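Local coordinates for protein SusD homolog (Bacteroides thetaiotaomicron VPI-5482, PDB 3IHV) that probably binds sugars at the bacterial outer membrane, as SusD-family proteins do in glycan capture and uptake, at residues A[114-119]-A[172-178]; A[188-192]-A[251-255]; A[300-306]-A[363-368]; A[308-313]-A[324-328]. One frame throughout, in Å; residues are numbered along the deposited sequence.

Interaction 1 (A[114-119]-A[172-178]); sequences TLYIAE and YACDILP
A118 and L177 meet at the centre of this contact, where the methyl CB of A118 lies 3.5 Å from L177 CG. The same methyl packs against I176 CG2 at 3.6 Å, and A173 CB fits against the carbonyl oxygen A118 O. I176 CG2 also reaches T114 O at 3.3 Å, while L115 CD2 comes obliquely against I176 CG2 and P178 CD. The two alanines, A118 and A173, with CA atoms 4.4 Å apart, are consistent with the close approach of helices 107-135 and 159-176: the segment axes pass 8.7 Å apart at 149°, nearly antiparallel, in the helical, TPR-clan part of the SusD fold. With CG anti to the backbone N (chi1 -178°), Y172 swings its ring out towards the other helix. Its CE1 lies 3.6 Å from I117 CG2, A118 CA meets the ring edge in plane, and I176 CD1 sits over one face. A glycine at Y172 would probably leave I117 CG2 and the flank of A118 without their aromatic cover. Further out, I117 packs on L95 and I98 of helix 75-101. E119, whose CG touches L177 CD2, turns its carboxylate to Y28, R186 and R192.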
loop_
_atom_site.group_PDB
_atom_site.type_symbol
_atom_site.label_atom_id
_atom_site.label_comp_id
_atom_site.label_asym_id
_atom_site.label_seq_id
_atom_site.Cartn_x
_atom_site.Cartn_y
_atom_site.Cartn_z
ATOM N N THR A 114 15.973 -17.692 14.677
ATOM C CA THR A 114 16.585 -16.464 14.175
ATOM C C THR A 114 15.789 -15.903 12.991
ATOM O O THR A 114 15.608 -14.695 12.864
ATOM C CB THR A 114 18.086 -16.622 13.811
ATOM O OG1 THR A 114 18.260 -17.531 12.708
ATOM C CG2 THR A 114 18.877 -17.092 15.038
ATOM N N LEU A 115 15.310 -16.788 12.131
ATOM C CA LEU A 115 14.465 -16.336 11.025
ATOM C C LEU A 115 13.195 -15.674 11.569
ATOM O O LEU A 115 12.790 -14.607 11.103
ATOM C CB LEU A 115 14.112 -17.496 10.090
ATOM C CG LEU A 115 15.250 -18.249 9.427
ATOM C CD1 LEU A 115 14.702 -19.127 8.272
ATOM C CD2 LEU A 115 16.332 -17.288 8.927
ATOM N N TYR A 116 12.580 -16.298 12.567
ATOM C CA TYR A 116 11.361 -15.761 13.155
ATOM C C TYR A 116 11.592 -14.428 13.847
ATOM O O TYR A 116 10.713 -13.557 13.785
ATOM C CB TYR A 116 10.679 -16.767 14.114
ATOM C CG TYR A 116 10.349 -18.125 13.551
ATOM C CD1 TYR A 116 10.276 -18.363 12.187
ATOM C CD2 TYR A 116 10.072 -19.171 14.400
ATOM C CE1 TYR A 116 9.988 -19.628 11.721
ATOM C CE2 TYR A 116 9.737 -20.401 13.938
ATOM C CZ TYR A 116 9.695 -20.624 12.601
ATOM O OH TYR A 116 9.390 -21.903 12.176
ATOM N N ILE A 117 12.767 -14.258 14.484
ATOM C CA ILE A 117 13.168 -12.997 15.079
ATOM C C ILE A 117 13.238 -11.958 13.983
ATOM O O ILE A 117 12.732 -10.841 14.139
ATOM C CB ILE A 117 14.528 -13.114 15.840
ATOM C CG1 ILE A 117 14.327 -13.915 17.142
ATOM C CG2 ILE A 117 15.131 -11.712 16.132
ATOM C CD1 ILE A 117 15.638 -14.473 17.775
ATOM N N ALA A 118 13.848 -12.330 12.856
ATOM C CA ALA A 118 13.971 -11.422 11.733
ATOM C C ALA A 118 12.599 -11.003 11.188
ATOM O O ALA A 118 12.393 -9.838 10.825
ATOM C CB ALA A 118 14.834 -12.100 10.607
ATOM N N GLU A 119 11.686 -11.960 11.051
ATOM C CA GLU A 119 10.309 -11.697 10.582
ATOM C C GLU A 119 9.573 -10.764 11.514
ATOM O O GLU A 119 8.925 -9.824 11.062
ATOM C CB GLU A 119 9.508 -12.987 10.406
ATOM C CG GLU A 119 10.043 -13.884 9.309
ATOM C CD GLU A 119 9.211 -15.131 9.161
ATOM O OE1 GLU A 119 7.984 -14.973 8.935
ATOM O OE2 GLU A 119 9.755 -16.263 9.276
ATOM N N TYR A 172 18.620 -5.954 10.470
ATOM C CA TYR A 172 18.713 -7.305 11.005
ATOM C C TYR A 172 17.984 -8.316 10.086
ATOM O O TYR A 172 18.526 -9.365 9.787
ATOM C CB TYR A 172 18.111 -7.379 12.411
ATOM C CG TYR A 172 18.208 -8.739 13.058
ATOM C CD1 TYR A 172 17.260 -9.721 12.812
ATOM C CD2 TYR A 172 19.232 -9.027 13.960
ATOM C CE1 TYR A 172 17.328 -10.973 13.438
ATOM C CE2 TYR A 172 19.314 -10.284 14.583
ATOM C CZ TYR A 172 18.353 -11.234 14.324
ATOM O OH TYR A 172 18.437 -12.448 14.922
ATOM N N ALA A 173 16.783 -7.980 9.612
ATOM C CA ALA A 173 16.011 -8.893 8.733
ATOM C C ALA A 173 16.749 -9.106 7.400
ATOM O O ALA A 173 16.790 -10.226 6.899
ATOM C CB ALA A 173 14.564 -8.384 8.538
ATOM N N CYS A 174 17.377 -8.059 6.867
ATOM C CA CYS A 174 18.193 -8.195 5.666
ATOM C C CYS A 174 19.354 -9.163 5.898
ATOM O O CYS A 174 19.702 -9.939 5.009
ATOM C CB CYS A 174 18.784 -6.856 5.211
ATOM S SG CYS A 174 17.531 -5.683 4.568
ATOM N N ASP A 175 19.968 -9.090 7.071
ATOM C CA ASP A 175 21.137 -9.925 7.377
ATOM C C ASP A 175 20.740 -11.380 7.585
ATOM O O ASP A 175 21.432 -12.300 7.130
ATOM C CB ASP A 175 21.834 -9.455 8.669
ATOM C CG ASP A 175 22.555 -8.118 8.536
ATOM O OD1 ASP A 175 22.784 -7.670 7.409
ATOM O OD2 ASP A 175 22.898 -7.531 9.585
ATOM N N ILE A 176 19.652 -11.601 8.309
ATOM C CA ILE A 176 19.294 -12.962 8.731
ATOM C C ILE A 176 18.419 -13.779 7.760
ATOM O O ILE A 176 18.664 -14.953 7.583
ATOM C CB ILE A 176 18.669 -12.926 10.154
ATOM C CG1 ILE A 176 19.776 -12.905 11.216
ATOM C CG2 ILE A 176 17.808 -14.183 10.455
ATOM C CD1 ILE A 176 20.750 -11.785 11.189
ATOM N N LEU A 177 17.464 -13.129 7.103
ATOM C CA LEU A 177 16.502 -13.854 6.266
ATOM C C LEU A 177 17.110 -14.383 4.980
ATOM O O LEU A 177 17.922 -13.728 4.380
ATOM C CB LEU A 177 15.293 -12.969 5.942
ATOM C CG LEU A 177 14.410 -12.609 7.144
ATOM C CD1 LEU A 177 13.463 -11.500 6.736
ATOM C CD2 LEU A 177 13.618 -13.830 7.683
ATOM N N PRO A 178 16.720 -15.588 4.567
ATOM C CA PRO A 178 17.157 -16.025 3.242
ATOM C C PRO A 178 16.257 -15.346 2.211
ATOM O O PRO A 178 15.201 -14.838 2.555
ATOM C CB PRO A 178 16.810 -17.513 3.244
ATOM C CG PRO A 178 15.593 -17.593 4.139
ATOM C CD PRO A 178 15.885 -16.590 5.237
#

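Interaction 2 (A[188-192]-A[251-255]). With EDO (1,2-ethanediol), chain N.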
loop_
_atom_site.group_PDB
_atom_site.type_symbol
_atom_site.label_atom_id
_atom_site.label_comp_id
_atom_site.label_asym_id
_atom_site.label_seq_id
_atom_site.Cartn_x
_atom_site.Cartn_y
_atom_site.Cartn_z
ATOM N N SER A 188 7.368 -23.312 4.450
ATOM C CA SER A 188 6.689 -22.409 3.540
ATOM C C SER A 188 6.983 -20.984 3.956
ATOM O O SER A 188 6.949 -20.678 5.148
ATOM C CB SER A 188 5.181 -22.647 3.667
ATOM O OG SER A 188 4.425 -21.615 3.087
ATOM N N ASN A 189 7.272 -20.109 3.006
ATOM C CA ASN A 189 7.426 -18.706 3.344
ATOM C C ASN A 189 6.418 -17.823 2.589
ATOM O O ASN A 189 6.575 -16.610 2.564
ATOM C CB ASN A 189 8.890 -18.223 3.181
ATOM C CG ASN A 189 9.399 -18.383 1.782
ATOM O OD1 ASN A 189 8.743 -17.966 0.839
ATOM N ND2 ASN A 189 10.592 -18.957 1.638
ATOM N N ASP A 190 5.351 -18.456 2.053
ATOM C CA ASP A 190 4.298 -17.738 1.336
ATOM C C ASP A 190 3.765 -16.612 2.235
ATOM O O ASP A 190 3.400 -16.854 3.380
ATOM C CB ASP A 190 3.079 -18.636 1.023
ATOM C CG ASP A 190 3.408 -19.848 0.175
ATOM O OD1 ASP A 190 4.541 -20.334 0.191
ATOM O OD2 ASP A 190 2.495 -20.341 -0.510
ATOM N N TYR A 191 3.790 -15.392 1.718
ATOM C CA TYR A 191 3.250 -14.191 2.378
ATOM C C TYR A 191 3.944 -13.851 3.682
ATOM O O TYR A 191 3.381 -13.152 4.529
ATOM C CB TYR A 191 1.734 -14.314 2.614
ATOM C CG TYR A 191 0.931 -14.691 1.383
ATOM C CD1 TYR A 191 0.666 -13.774 0.389
ATOM C CD2 TYR A 191 0.408 -15.989 1.235
ATOM C CE1 TYR A 191 -0.087 -14.119 -0.741
ATOM C CE2 TYR A 191 -0.321 -16.332 0.117
ATOM C CZ TYR A 191 -0.564 -15.400 -0.860
ATOM O OH TYR A 191 -1.286 -15.734 -1.975
ATOM N N ARG A 192 5.158 -14.385 3.864
ATOM C CA ARG A 192 5.974 -14.072 4.997
ATOM C C ARG A 192 7.235 -13.341 4.515
ATOM O O ARG A 192 7.647 -13.434 3.333
ATOM C CB ARG A 192 6.331 -15.332 5.766
ATOM C CG ARG A 192 5.117 -15.868 6.497
ATOM C CD ARG A 192 5.281 -17.160 7.047
ATOM N NE ARG A 192 6.373 -17.237 7.991
ATOM C CZ ARG A 192 6.742 -18.374 8.552
ATOM N NH1 ARG A 192 6.062 -19.491 8.311
ATOM N NH2 ARG A 192 7.794 -18.399 9.364
ATOM N N ASN A 251 -6.614 -14.644 -6.646
ATOM C CA ASN A 251 -6.812 -16.069 -6.451
ATOM C C ASN A 251 -5.937 -16.742 -5.422
ATOM O O ASN A 251 -5.768 -17.974 -5.473
ATOM C CB ASN A 251 -6.688 -16.763 -7.784
ATOM C CG ASN A 251 -7.864 -16.496 -8.638
ATOM O OD1 ASN A 251 -8.953 -17.038 -8.388
ATOM N ND2 ASN A 251 -7.697 -15.628 -9.612
ATOM N N GLY A 252 -5.364 -15.964 -4.513
ATOM C CA GLY A 252 -4.564 -16.518 -3.438
ATOM C C GLY A 252 -3.355 -17.285 -3.916
ATOM O O GLY A 252 -3.003 -18.293 -3.326
ATOM N N THR A 253 -2.780 -16.827 -5.011
ATOM C CA THR A 253 -1.610 -17.471 -5.618
ATOM C C THR A 253 -0.367 -16.700 -5.242
ATOM O O THR A 253 -0.176 -15.542 -5.659
ATOM C CB THR A 253 -1.720 -17.525 -7.106
ATOM O OG1 THR A 253 -2.868 -18.298 -7.434
ATOM C CG2 THR A 253 -0.495 -18.238 -7.745
ATOM N N TRP A 254 0.456 -17.342 -4.412
ATOM C CA TRP A 254 1.726 -16.765 -4.019
ATOM C C TRP A 254 2.791 -17.100 -5.054
ATOM O O TRP A 254 3.011 -18.256 -5.352
ATOM C CB TRP A 254 2.190 -17.335 -2.675
ATOM C CG TRP A 254 3.569 -16.969 -2.303
ATOM C CD1 TRP A 254 4.659 -17.827 -2.266
ATOM C CD2 TRP A 254 4.069 -15.679 -1.904
ATOM N NE1 TRP A 254 5.786 -17.130 -1.893
ATOM C CE2 TRP A 254 5.465 -15.823 -1.677
ATOM C CE3 TRP A 254 3.493 -14.426 -1.724
ATOM C CZ2 TRP A 254 6.262 -14.766 -1.251
ATOM C CZ3 TRP A 254 4.301 -13.373 -1.314
ATOM C CH2 TRP A 254 5.660 -13.555 -1.084
ATOM N N ASP A 255 3.468 -16.072 -5.549
ATOM C CA ASP A 255 4.600 -16.223 -6.437
ATOM C C ASP A 255 5.650 -15.228 -5.897
ATOM O O ASP A 255 5.435 -14.020 -5.959
ATOM C CB ASP A 255 4.250 -15.885 -7.899
ATOM C CG ASP A 255 5.428 -16.082 -8.860
ATOM O OD1 ASP A 255 6.599 -16.069 -8.415
ATOM O OD2 ASP A 255 5.169 -16.202 -10.102
HETATM C C1 EDO N . 3.986 -9.659 5.236
HETATM O O1 EDO N . 4.744 -10.687 4.565
HETATM C C2 EDO N . 2.574 -9.548 4.638
HETATM O O2 EDO N . 1.854 -10.788 4.572
HETATM O O HOH W 1 8.287 -18.646 -1.755
HETATM O O HOH W 2 -1.603 -13.755 -3.901
#
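A type II beta turn from N189 to R192 lays D190 and Y191 against the indole of W254, a polar loop closing over an aromatic face. D190 CA stands 3.5 Å from the centroid of the five-membered ring, almost on its normal, and Y191 N lies over the same face. The D190 carboxylate is tilted 25° from the indole plane, its CG 3.4 Å from W254 CD1. At the six-membered ring the Y191 ring passes obliquely, planes 57° apart, with W254 CE3 over one of its faces and 3.6 Å from Y191 CD1. One water gives a proton to N189 OD1, whose ND2 is bonded to D183, and takes one from W254 NE1 at 2.9 Å, in the indole plane; another is bound to Y191 OH at 2.8 Å. Ethanediol, probably from the crystallisation liquor, bridges Y191 O and E262 O. This surface contact joins the loop before helix 195-210 to the one between helix 242-250 and strand 259-263, whose S259 and E262 pack on W254.

Interaction 3 (A[300-306]-A[363-368]); sequences ANVKVVH and KQNYTP
K303 can be followed atom by atom across the turn formed by K363 to Y366. Its CB lies 3.4 Å from Q364 O, and CG stays beside that oxygen. A bend at chi2 (-52°) then folds the chain along the turn, bringing CD to 3.4 Å from N365 O and CE alongside N365 OD1. At the tip, NZ donates to N365 O at 2.9 Å and to A300 O at 3.0 Å, the latter nearly along the C=O axis, while T367 CG2 packs beside it. A methionine in its place would probably leave N365 O and A300 O without their shared donor, the turn held less firmly to the loop. The turn is type I and leads into strand 367-368, an outer strand of a small antiparallel sheet; strand 302-304 itself pairs with strand 52-54. Between the two segments V304 N donates to Y366 O at 2.9 Å, from above the carbonyl plane, and V302 CG1 packs across P368 CG. At the start of helix 306-313, the H306 ring offers its edge to the Y366 face in an offset edge-to-face pair, planes 76° apart, with K363 CB over one H306 face. One water links V304 O, H306 ND1 and K363 O; a second joins V304 O to Q364 O. The phenol of Y366 goes on to D353.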
loop_
_atom_site.group_PDB
_atom_site.type_symbol
_atom_site.label_atom_id
_atom_site.label_comp_id
_atom_site.label_asym_id
_atom_site.label_seq_id
_atom_site.Cartn_x
_atom_site.Cartn_y
_atom_site.Cartn_z
ATOM N N ALA A 300 -17.450 -0.399 -4.739
ATOM C CA ALA A 300 -16.606 0.297 -5.729
ATOM C C ALA A 300 -16.604 1.805 -5.557
ATOM O O ALA A 300 -16.949 2.544 -6.466
ATOM C CB ALA A 300 -17.041 -0.091 -7.178
ATOM N N ASN A 301 -16.264 2.227 -4.359
ATOM C CA ASN A 301 -16.246 3.626 -3.982
ATOM C C ASN A 301 -14.953 4.376 -4.314
ATOM O O ASN A 301 -14.868 5.614 -4.105
ATOM C CB ASN A 301 -16.567 3.754 -2.476
ATOM C CG ASN A 301 -17.965 3.341 -2.161
ATOM O OD1 ASN A 301 -18.875 3.655 -2.911
ATOM N ND2 ASN A 301 -18.159 2.698 -1.015
ATOM N N VAL A 302 -13.939 3.667 -4.812
ATOM C CA VAL A 302 -12.701 4.314 -5.229
ATOM C C VAL A 302 -12.893 4.662 -6.708
ATOM O O VAL A 302 -13.087 3.774 -7.553
ATOM C CB VAL A 302 -11.460 3.400 -5.074
ATOM C CG1 VAL A 302 -10.234 4.100 -5.732
ATOM C CG2 VAL A 302 -11.238 3.069 -3.554
ATOM N N LYS A 303 -12.874 5.957 -6.997
ATOM C CA LYS A 303 -13.100 6.437 -8.329
ATOM C C LYS A 303 -11.813 7.023 -8.890
ATOM O O LYS A 303 -10.988 7.545 -8.149
ATOM C CB LYS A 303 -14.220 7.494 -8.322
ATOM C CG LYS A 303 -15.532 6.997 -7.796
ATOM C CD LYS A 303 -15.977 5.705 -8.514
ATOM C CE LYS A 303 -17.433 5.372 -8.251
ATOM N NZ LYS A 303 -17.767 4.063 -8.952
ATOM N N VAL A 304 -11.648 6.902 -10.195
ATOM C CA VAL A 304 -10.433 7.353 -10.862
ATOM C C VAL A 304 -10.566 8.789 -11.340
ATOM O O VAL A 304 -11.560 9.153 -11.995
ATOM C CB VAL A 304 -10.076 6.451 -12.078
ATOM C CG1 VAL A 304 -8.785 6.962 -12.784
ATOM C CG2 VAL A 304 -9.964 4.984 -11.652
ATOM N N VAL A 305 -9.561 9.614 -11.034
ATOM C CA VAL A 305 -9.587 11.006 -11.475
ATOM C C VAL A 305 -9.470 11.027 -12.994
ATOM O O VAL A 305 -8.511 10.485 -13.550
ATOM C CB VAL A 305 -8.512 11.821 -10.761
ATOM C CG1 VAL A 305 -8.422 13.267 -11.317
ATOM C CG2 VAL A 305 -8.775 11.844 -9.205
ATOM N N HIS A 306 -10.417 11.659 -13.690
ATOM C CA HIS A 306 -10.424 11.503 -15.152
ATOM C C HIS A 306 -9.225 12.103 -15.893
ATOM O O HIS A 306 -8.816 11.584 -16.928
ATOM C CB HIS A 306 -11.720 11.942 -15.807
ATOM C CG HIS A 306 -11.922 11.281 -17.126
ATOM N ND1 HIS A 306 -12.121 9.921 -17.230
ATOM C CD2 HIS A 306 -11.866 11.760 -18.390
ATOM C CE1 HIS A 306 -12.246 9.605 -18.509
ATOM N NE2 HIS A 306 -12.098 10.703 -19.233
ATOM N N LYS A 363 -18.131 9.392 -16.546
ATOM C CA LYS A 363 -16.724 9.051 -16.554
ATOM C C LYS A 363 -16.087 9.180 -15.157
ATOM O O LYS A 363 -15.100 8.481 -14.834
ATOM C CB LYS A 363 -15.967 9.883 -17.581
ATOM C CG LYS A 363 -16.245 9.394 -18.960
ATOM C CD LYS A 363 -15.673 10.286 -20.040
ATOM C CE LYS A 363 -15.836 9.603 -21.404
ATOM N NZ LYS A 363 -15.413 10.422 -22.579
ATOM N N GLN A 364 -16.682 10.027 -14.312
ATOM C CA GLN A 364 -16.177 10.190 -12.968
ATOM C C GLN A 364 -16.351 8.945 -12.099
ATOM O O GLN A 364 -15.774 8.855 -10.999
ATOM C CB GLN A 364 -16.843 11.408 -12.302
ATOM C CG GLN A 364 -16.601 12.717 -13.057
ATOM C CD GLN A 364 -17.405 13.878 -12.473
ATOM O OE1 GLN A 364 -16.832 14.863 -12.016
ATOM N NE2 GLN A 364 -18.751 13.752 -12.493
ATOM N N ASN A 365 -17.138 7.981 -12.592
ATOM C CA ASN A 365 -17.425 6.763 -11.861
ATOM C C ASN A 365 -16.492 5.594 -12.197
ATOM O O ASN A 365 -16.647 4.535 -11.594
ATOM C CB ASN A 365 -18.884 6.361 -12.027
ATOM C CG ASN A 365 -19.819 7.242 -11.237
ATOM O OD1 ASN A 365 -19.488 7.662 -10.132
ATOM N ND2 ASN A 365 -21.021 7.460 -11.761
ATOM N N TYR A 366 -15.552 5.764 -13.133
ATOM C CA TYR A 366 -14.547 4.734 -13.420
ATOM C C TYR A 366 -13.895 4.328 -12.102
ATOM O O TYR A 366 -13.747 5.154 -11.178
ATOM C CB TYR A 366 -13.400 5.254 -14.301
ATOM C CG TYR A 366 -13.627 5.507 -15.779
ATOM C CD1 TYR A 366 -14.902 5.550 -16.352
ATOM C CD2 TYR A 366 -12.528 5.793 -16.593
ATOM C CE1 TYR A 366 -15.062 5.811 -17.703
ATOM C CE2 TYR A 366 -12.667 6.060 -17.902
ATOM C CZ TYR A 366 -13.940 6.095 -18.464
ATOM O OH TYR A 366 -14.086 6.351 -19.794
ATOM N N THR A 367 -13.473 3.064 -12.031
ATOM C CA THR A 367 -12.871 2.493 -10.831
ATOM C C THR A 367 -11.538 1.833 -11.187
ATOM O O THR A 367 -11.176 1.722 -12.363
ATOM C CB THR A 367 -13.780 1.393 -10.230
ATOM O OG1 THR A 367 -13.924 0.305 -11.188
ATOM C CG2 THR A 367 -15.158 1.959 -9.887
ATOM N N PRO A 368 -10.800 1.393 -10.170
ATOM C CA PRO A 368 -9.679 0.526 -10.527
ATOM C C PRO A 368 -10.236 -0.773 -11.131
ATOM O O PRO A 368 -11.391 -1.145 -10.863
ATOM C CB PRO A 368 -9.022 0.231 -9.156
ATOM C CG PRO A 368 -9.586 1.269 -8.195
ATOM C CD PRO A 368 -10.887 1.656 -8.727
HETATM O O HOH W 3 -12.324 8.682 -14.642
HETATM O O HOH W 4 -13.532 10.522 -10.515
HETATM O O HOH W 5 -12.730 10.665 -21.962
#

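Interaction 4 (A[308-313]-A[324-328]); sequences FVLDWR and SIANY. With EDO (1,2-ethanediol), chain G.
I325 drives its CD1 methyl into the face of helix 306-313 made by F308, V309 and W312. The methyl lies 3.6 Å from W312 CE3, 3.9 Å from V309 CG2 and 4.2 Å from F308 CE2, approaching both rings obliquely. The extended chain of I325 (chi2 174°) carries it this far, since the CA atoms of V309 and I325 are no closer than 8.1 Å. S324 closes one end, its OG 3.5 Å from W312 CH2 but hydrogen-bonded to R320 O. W312 is held from outside by a stack with Y461, a cation-pi contact with R321 and a bond from NE1 to D318. The other end is looser: R313 NH2 and N327 ND2 stay 4.4 Å apart, and an ethanediol, probably from the crystallisation liquor, lies beside the pair. R313 NE donates to its O1 at 2.9 Å, in the guanidinium plane and almost straight (175°), and NH2 donates to O2; the ligand's carbons rest on I325 CG2. Both R313 and N327 also bind D353 OD2. Helix and strand 325-330 are thus joined by apolar contact at one end, while at the other the D353 carboxylate probably balances the arginine's charge.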
loop_
_atom_site.group_PDB
_atom_site.type_symbol
_atom_site.label_atom_id
_atom_site.label_comp_id
_atom_site.label_asym_id
_atom_site.label_seq_id
_atom_site.Cartn_x
_atom_site.Cartn_y
_atom_site.Cartn_z
ATOM N N PHE A 308 -6.202 11.848 -15.017
ATOM C CA PHE A 308 -5.218 10.769 -15.028
ATOM C C PHE A 308 -5.475 9.860 -16.230
ATOM O O PHE A 308 -4.539 9.501 -16.983
ATOM C CB PHE A 308 -5.272 10.003 -13.700
ATOM C CG PHE A 308 -4.317 8.827 -13.610
ATOM C CD1 PHE A 308 -2.972 8.981 -13.886
ATOM C CD2 PHE A 308 -4.759 7.570 -13.164
ATOM C CE1 PHE A 308 -2.108 7.927 -13.757
ATOM C CE2 PHE A 308 -3.882 6.524 -13.048
ATOM C CZ PHE A 308 -2.570 6.706 -13.354
ATOM N N VAL A 309 -6.747 9.477 -16.401
ATOM C CA VAL A 309 -7.164 8.697 -17.557
ATOM C C VAL A 309 -6.748 9.384 -18.851
ATOM O O VAL A 309 -6.177 8.728 -19.745
ATOM C CB VAL A 309 -8.687 8.418 -17.601
ATOM C CG1 VAL A 309 -9.075 7.715 -18.940
ATOM C CG2 VAL A 309 -9.151 7.639 -16.382
ATOM N N LEU A 310 -7.044 10.682 -18.978
ATOM C CA LEU A 310 -6.693 11.391 -20.211
ATOM C C LEU A 310 -5.176 11.360 -20.475
ATOM O O LEU A 310 -4.760 11.118 -21.626
ATOM C CB LEU A 310 -7.256 12.811 -20.199
ATOM C CG LEU A 310 -8.784 12.903 -20.143
ATOM C CD1 LEU A 310 -9.231 14.380 -20.011
ATOM C CD2 LEU A 310 -9.499 12.250 -21.338
ATOM N N ASP A 311 -4.360 11.617 -19.444
ATOM C CA ASP A 311 -2.896 11.587 -19.610
ATOM C C ASP A 311 -2.464 10.219 -20.082
ATOM O O ASP A 311 -1.736 10.090 -21.056
ATOM C CB ASP A 311 -2.140 11.879 -18.326
ATOM C CG ASP A 311 -2.216 13.314 -17.923
ATOM O OD1 ASP A 311 -2.601 14.148 -18.775
ATOM O OD2 ASP A 311 -1.937 13.587 -16.734
ATOM N N TRP A 312 -2.979 9.195 -19.418
ATOM C CA TRP A 312 -2.548 7.830 -19.714
ATOM C C TRP A 312 -2.992 7.364 -21.087
ATOM O O TRP A 312 -2.294 6.588 -21.730
ATOM C CB TRP A 312 -3.112 6.854 -18.682
ATOM C CG TRP A 312 -2.231 5.676 -18.402
ATOM C CD1 TRP A 312 -1.177 5.233 -19.140
ATOM C CD2 TRP A 312 -2.389 4.742 -17.318
ATOM N NE1 TRP A 312 -0.636 4.120 -18.550
ATOM C CE2 TRP A 312 -1.353 3.797 -17.433
ATOM C CE3 TRP A 312 -3.285 4.643 -16.242
ATOM C CZ2 TRP A 312 -1.194 2.738 -16.522
ATOM C CZ3 TRP A 312 -3.122 3.619 -15.332
ATOM C CH2 TRP A 312 -2.092 2.666 -15.480
ATOM N N ARG A 313 -4.157 7.822 -21.553
ATOM C CA ARG A 313 -4.640 7.441 -22.874
ATOM C C ARG A 313 -3.732 7.882 -24.037
ATOM O O ARG A 313 -3.820 7.304 -25.119
ATOM C CB ARG A 313 -6.072 7.905 -23.118
ATOM C CG ARG A 313 -7.066 7.130 -22.286
ATOM C CD ARG A 313 -8.505 7.523 -22.571
ATOM N NE ARG A 313 -9.422 6.539 -21.976
ATOM C CZ ARG A 313 -10.742 6.585 -22.079
ATOM N NH1 ARG A 313 -11.330 7.546 -22.782
ATOM N NH2 ARG A 313 -11.485 5.637 -21.514
ATOM N N SER A 324 -5.500 -1.541 -15.357
ATOM C CA SER A 324 -5.568 -0.782 -14.122
ATOM C C SER A 324 -6.863 -0.025 -13.846
ATOM O O SER A 324 -7.273 0.117 -12.674
ATOM C CB SER A 324 -4.411 0.233 -14.111
ATOM O OG SER A 324 -3.150 -0.428 -14.131
ATOM N N ILE A 325 -7.541 0.388 -14.921
ATOM C CA ILE A 325 -8.722 1.265 -14.843
ATOM C C ILE A 325 -9.904 0.647 -15.576
ATOM O O ILE A 325 -9.759 0.223 -16.730
ATOM C CB ILE A 325 -8.433 2.647 -15.455
ATOM C CG1 ILE A 325 -7.247 3.327 -14.765
ATOM C CG2 ILE A 325 -9.657 3.573 -15.400
ATOM C CD1 ILE A 325 -6.784 4.667 -15.405
ATOM N N ALA A 326 -11.046 0.579 -14.878
ATOM C CA ALA A 326 -12.268 0.018 -15.395
ATOM C C ALA A 326 -13.216 1.123 -15.818
ATOM O O ALA A 326 -13.649 1.914 -14.994
ATOM C CB ALA A 326 -12.984 -0.859 -14.343
ATOM N N ASN A 327 -13.543 1.157 -17.096
ATOM C CA ASN A 327 -14.529 2.108 -17.617
ATOM C C ASN A 327 -15.897 1.441 -17.698
ATOM O O ASN A 327 -16.800 1.947 -18.375
ATOM C CB ASN A 327 -14.091 2.627 -18.992
ATOM C CG ASN A 327 -14.087 1.551 -20.073
ATOM O OD1 ASN A 327 -14.256 0.351 -19.807
ATOM N ND2 ASN A 327 -13.920 1.983 -21.326
ATOM N N TYR A 328 -16.064 0.364 -16.930
ATOM C CA TYR A 328 -17.243 -0.489 -17.007
ATOM C C TYR A 328 -17.652 -0.914 -15.630
ATOM O O TYR A 328 -16.879 -0.793 -14.692
ATOM C CB TYR A 328 -16.879 -1.768 -17.795
ATOM C CG TYR A 328 -15.722 -2.560 -17.203
ATOM C CD1 TYR A 328 -15.936 -3.505 -16.192
ATOM C CD2 TYR A 328 -14.410 -2.342 -17.619
ATOM C CE1 TYR A 328 -14.899 -4.230 -15.640
ATOM C CE2 TYR A 328 -13.353 -3.051 -17.059
ATOM C CZ TYR A 328 -13.606 -4.016 -16.076
ATOM O OH TYR A 328 -12.565 -4.720 -15.492
HETATM C C1 EDO G . -8.634 3.360 -19.314
HETATM O O1 EDO G . -8.333 4.372 -20.299
HETATM C C2 EDO G . -10.094 3.281 -18.950
HETATM O O2 EDO G . -10.900 3.152 -20.121
#

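How the interactions relate
Interaction 1 lies on the opposite side of the chain's centre from interactions 3 and 4, its centre about 40 Å from each of theirs. Interaction 1 is apolar helix-to-helix packing, partly buried; interaction 2 is a surface meeting of loops, aromatic and water-bridged. They touch through a salt bridge, E119 OE2 to R192 NH2 at 2.9 Å. Interactions 3 and 4 are both buried, with centres 9 Å apart, and work on one small sheet: strands 367-368 and 325-330 are neighbours in it, and strand 302-304 runs on into helix 306-313. Interaction 4 is nested within the loop that interaction 3 closes. Interaction 3 relies on backbone carbonyls, a lysine and waters; interaction 4 relies mainly on methyl and ring packing.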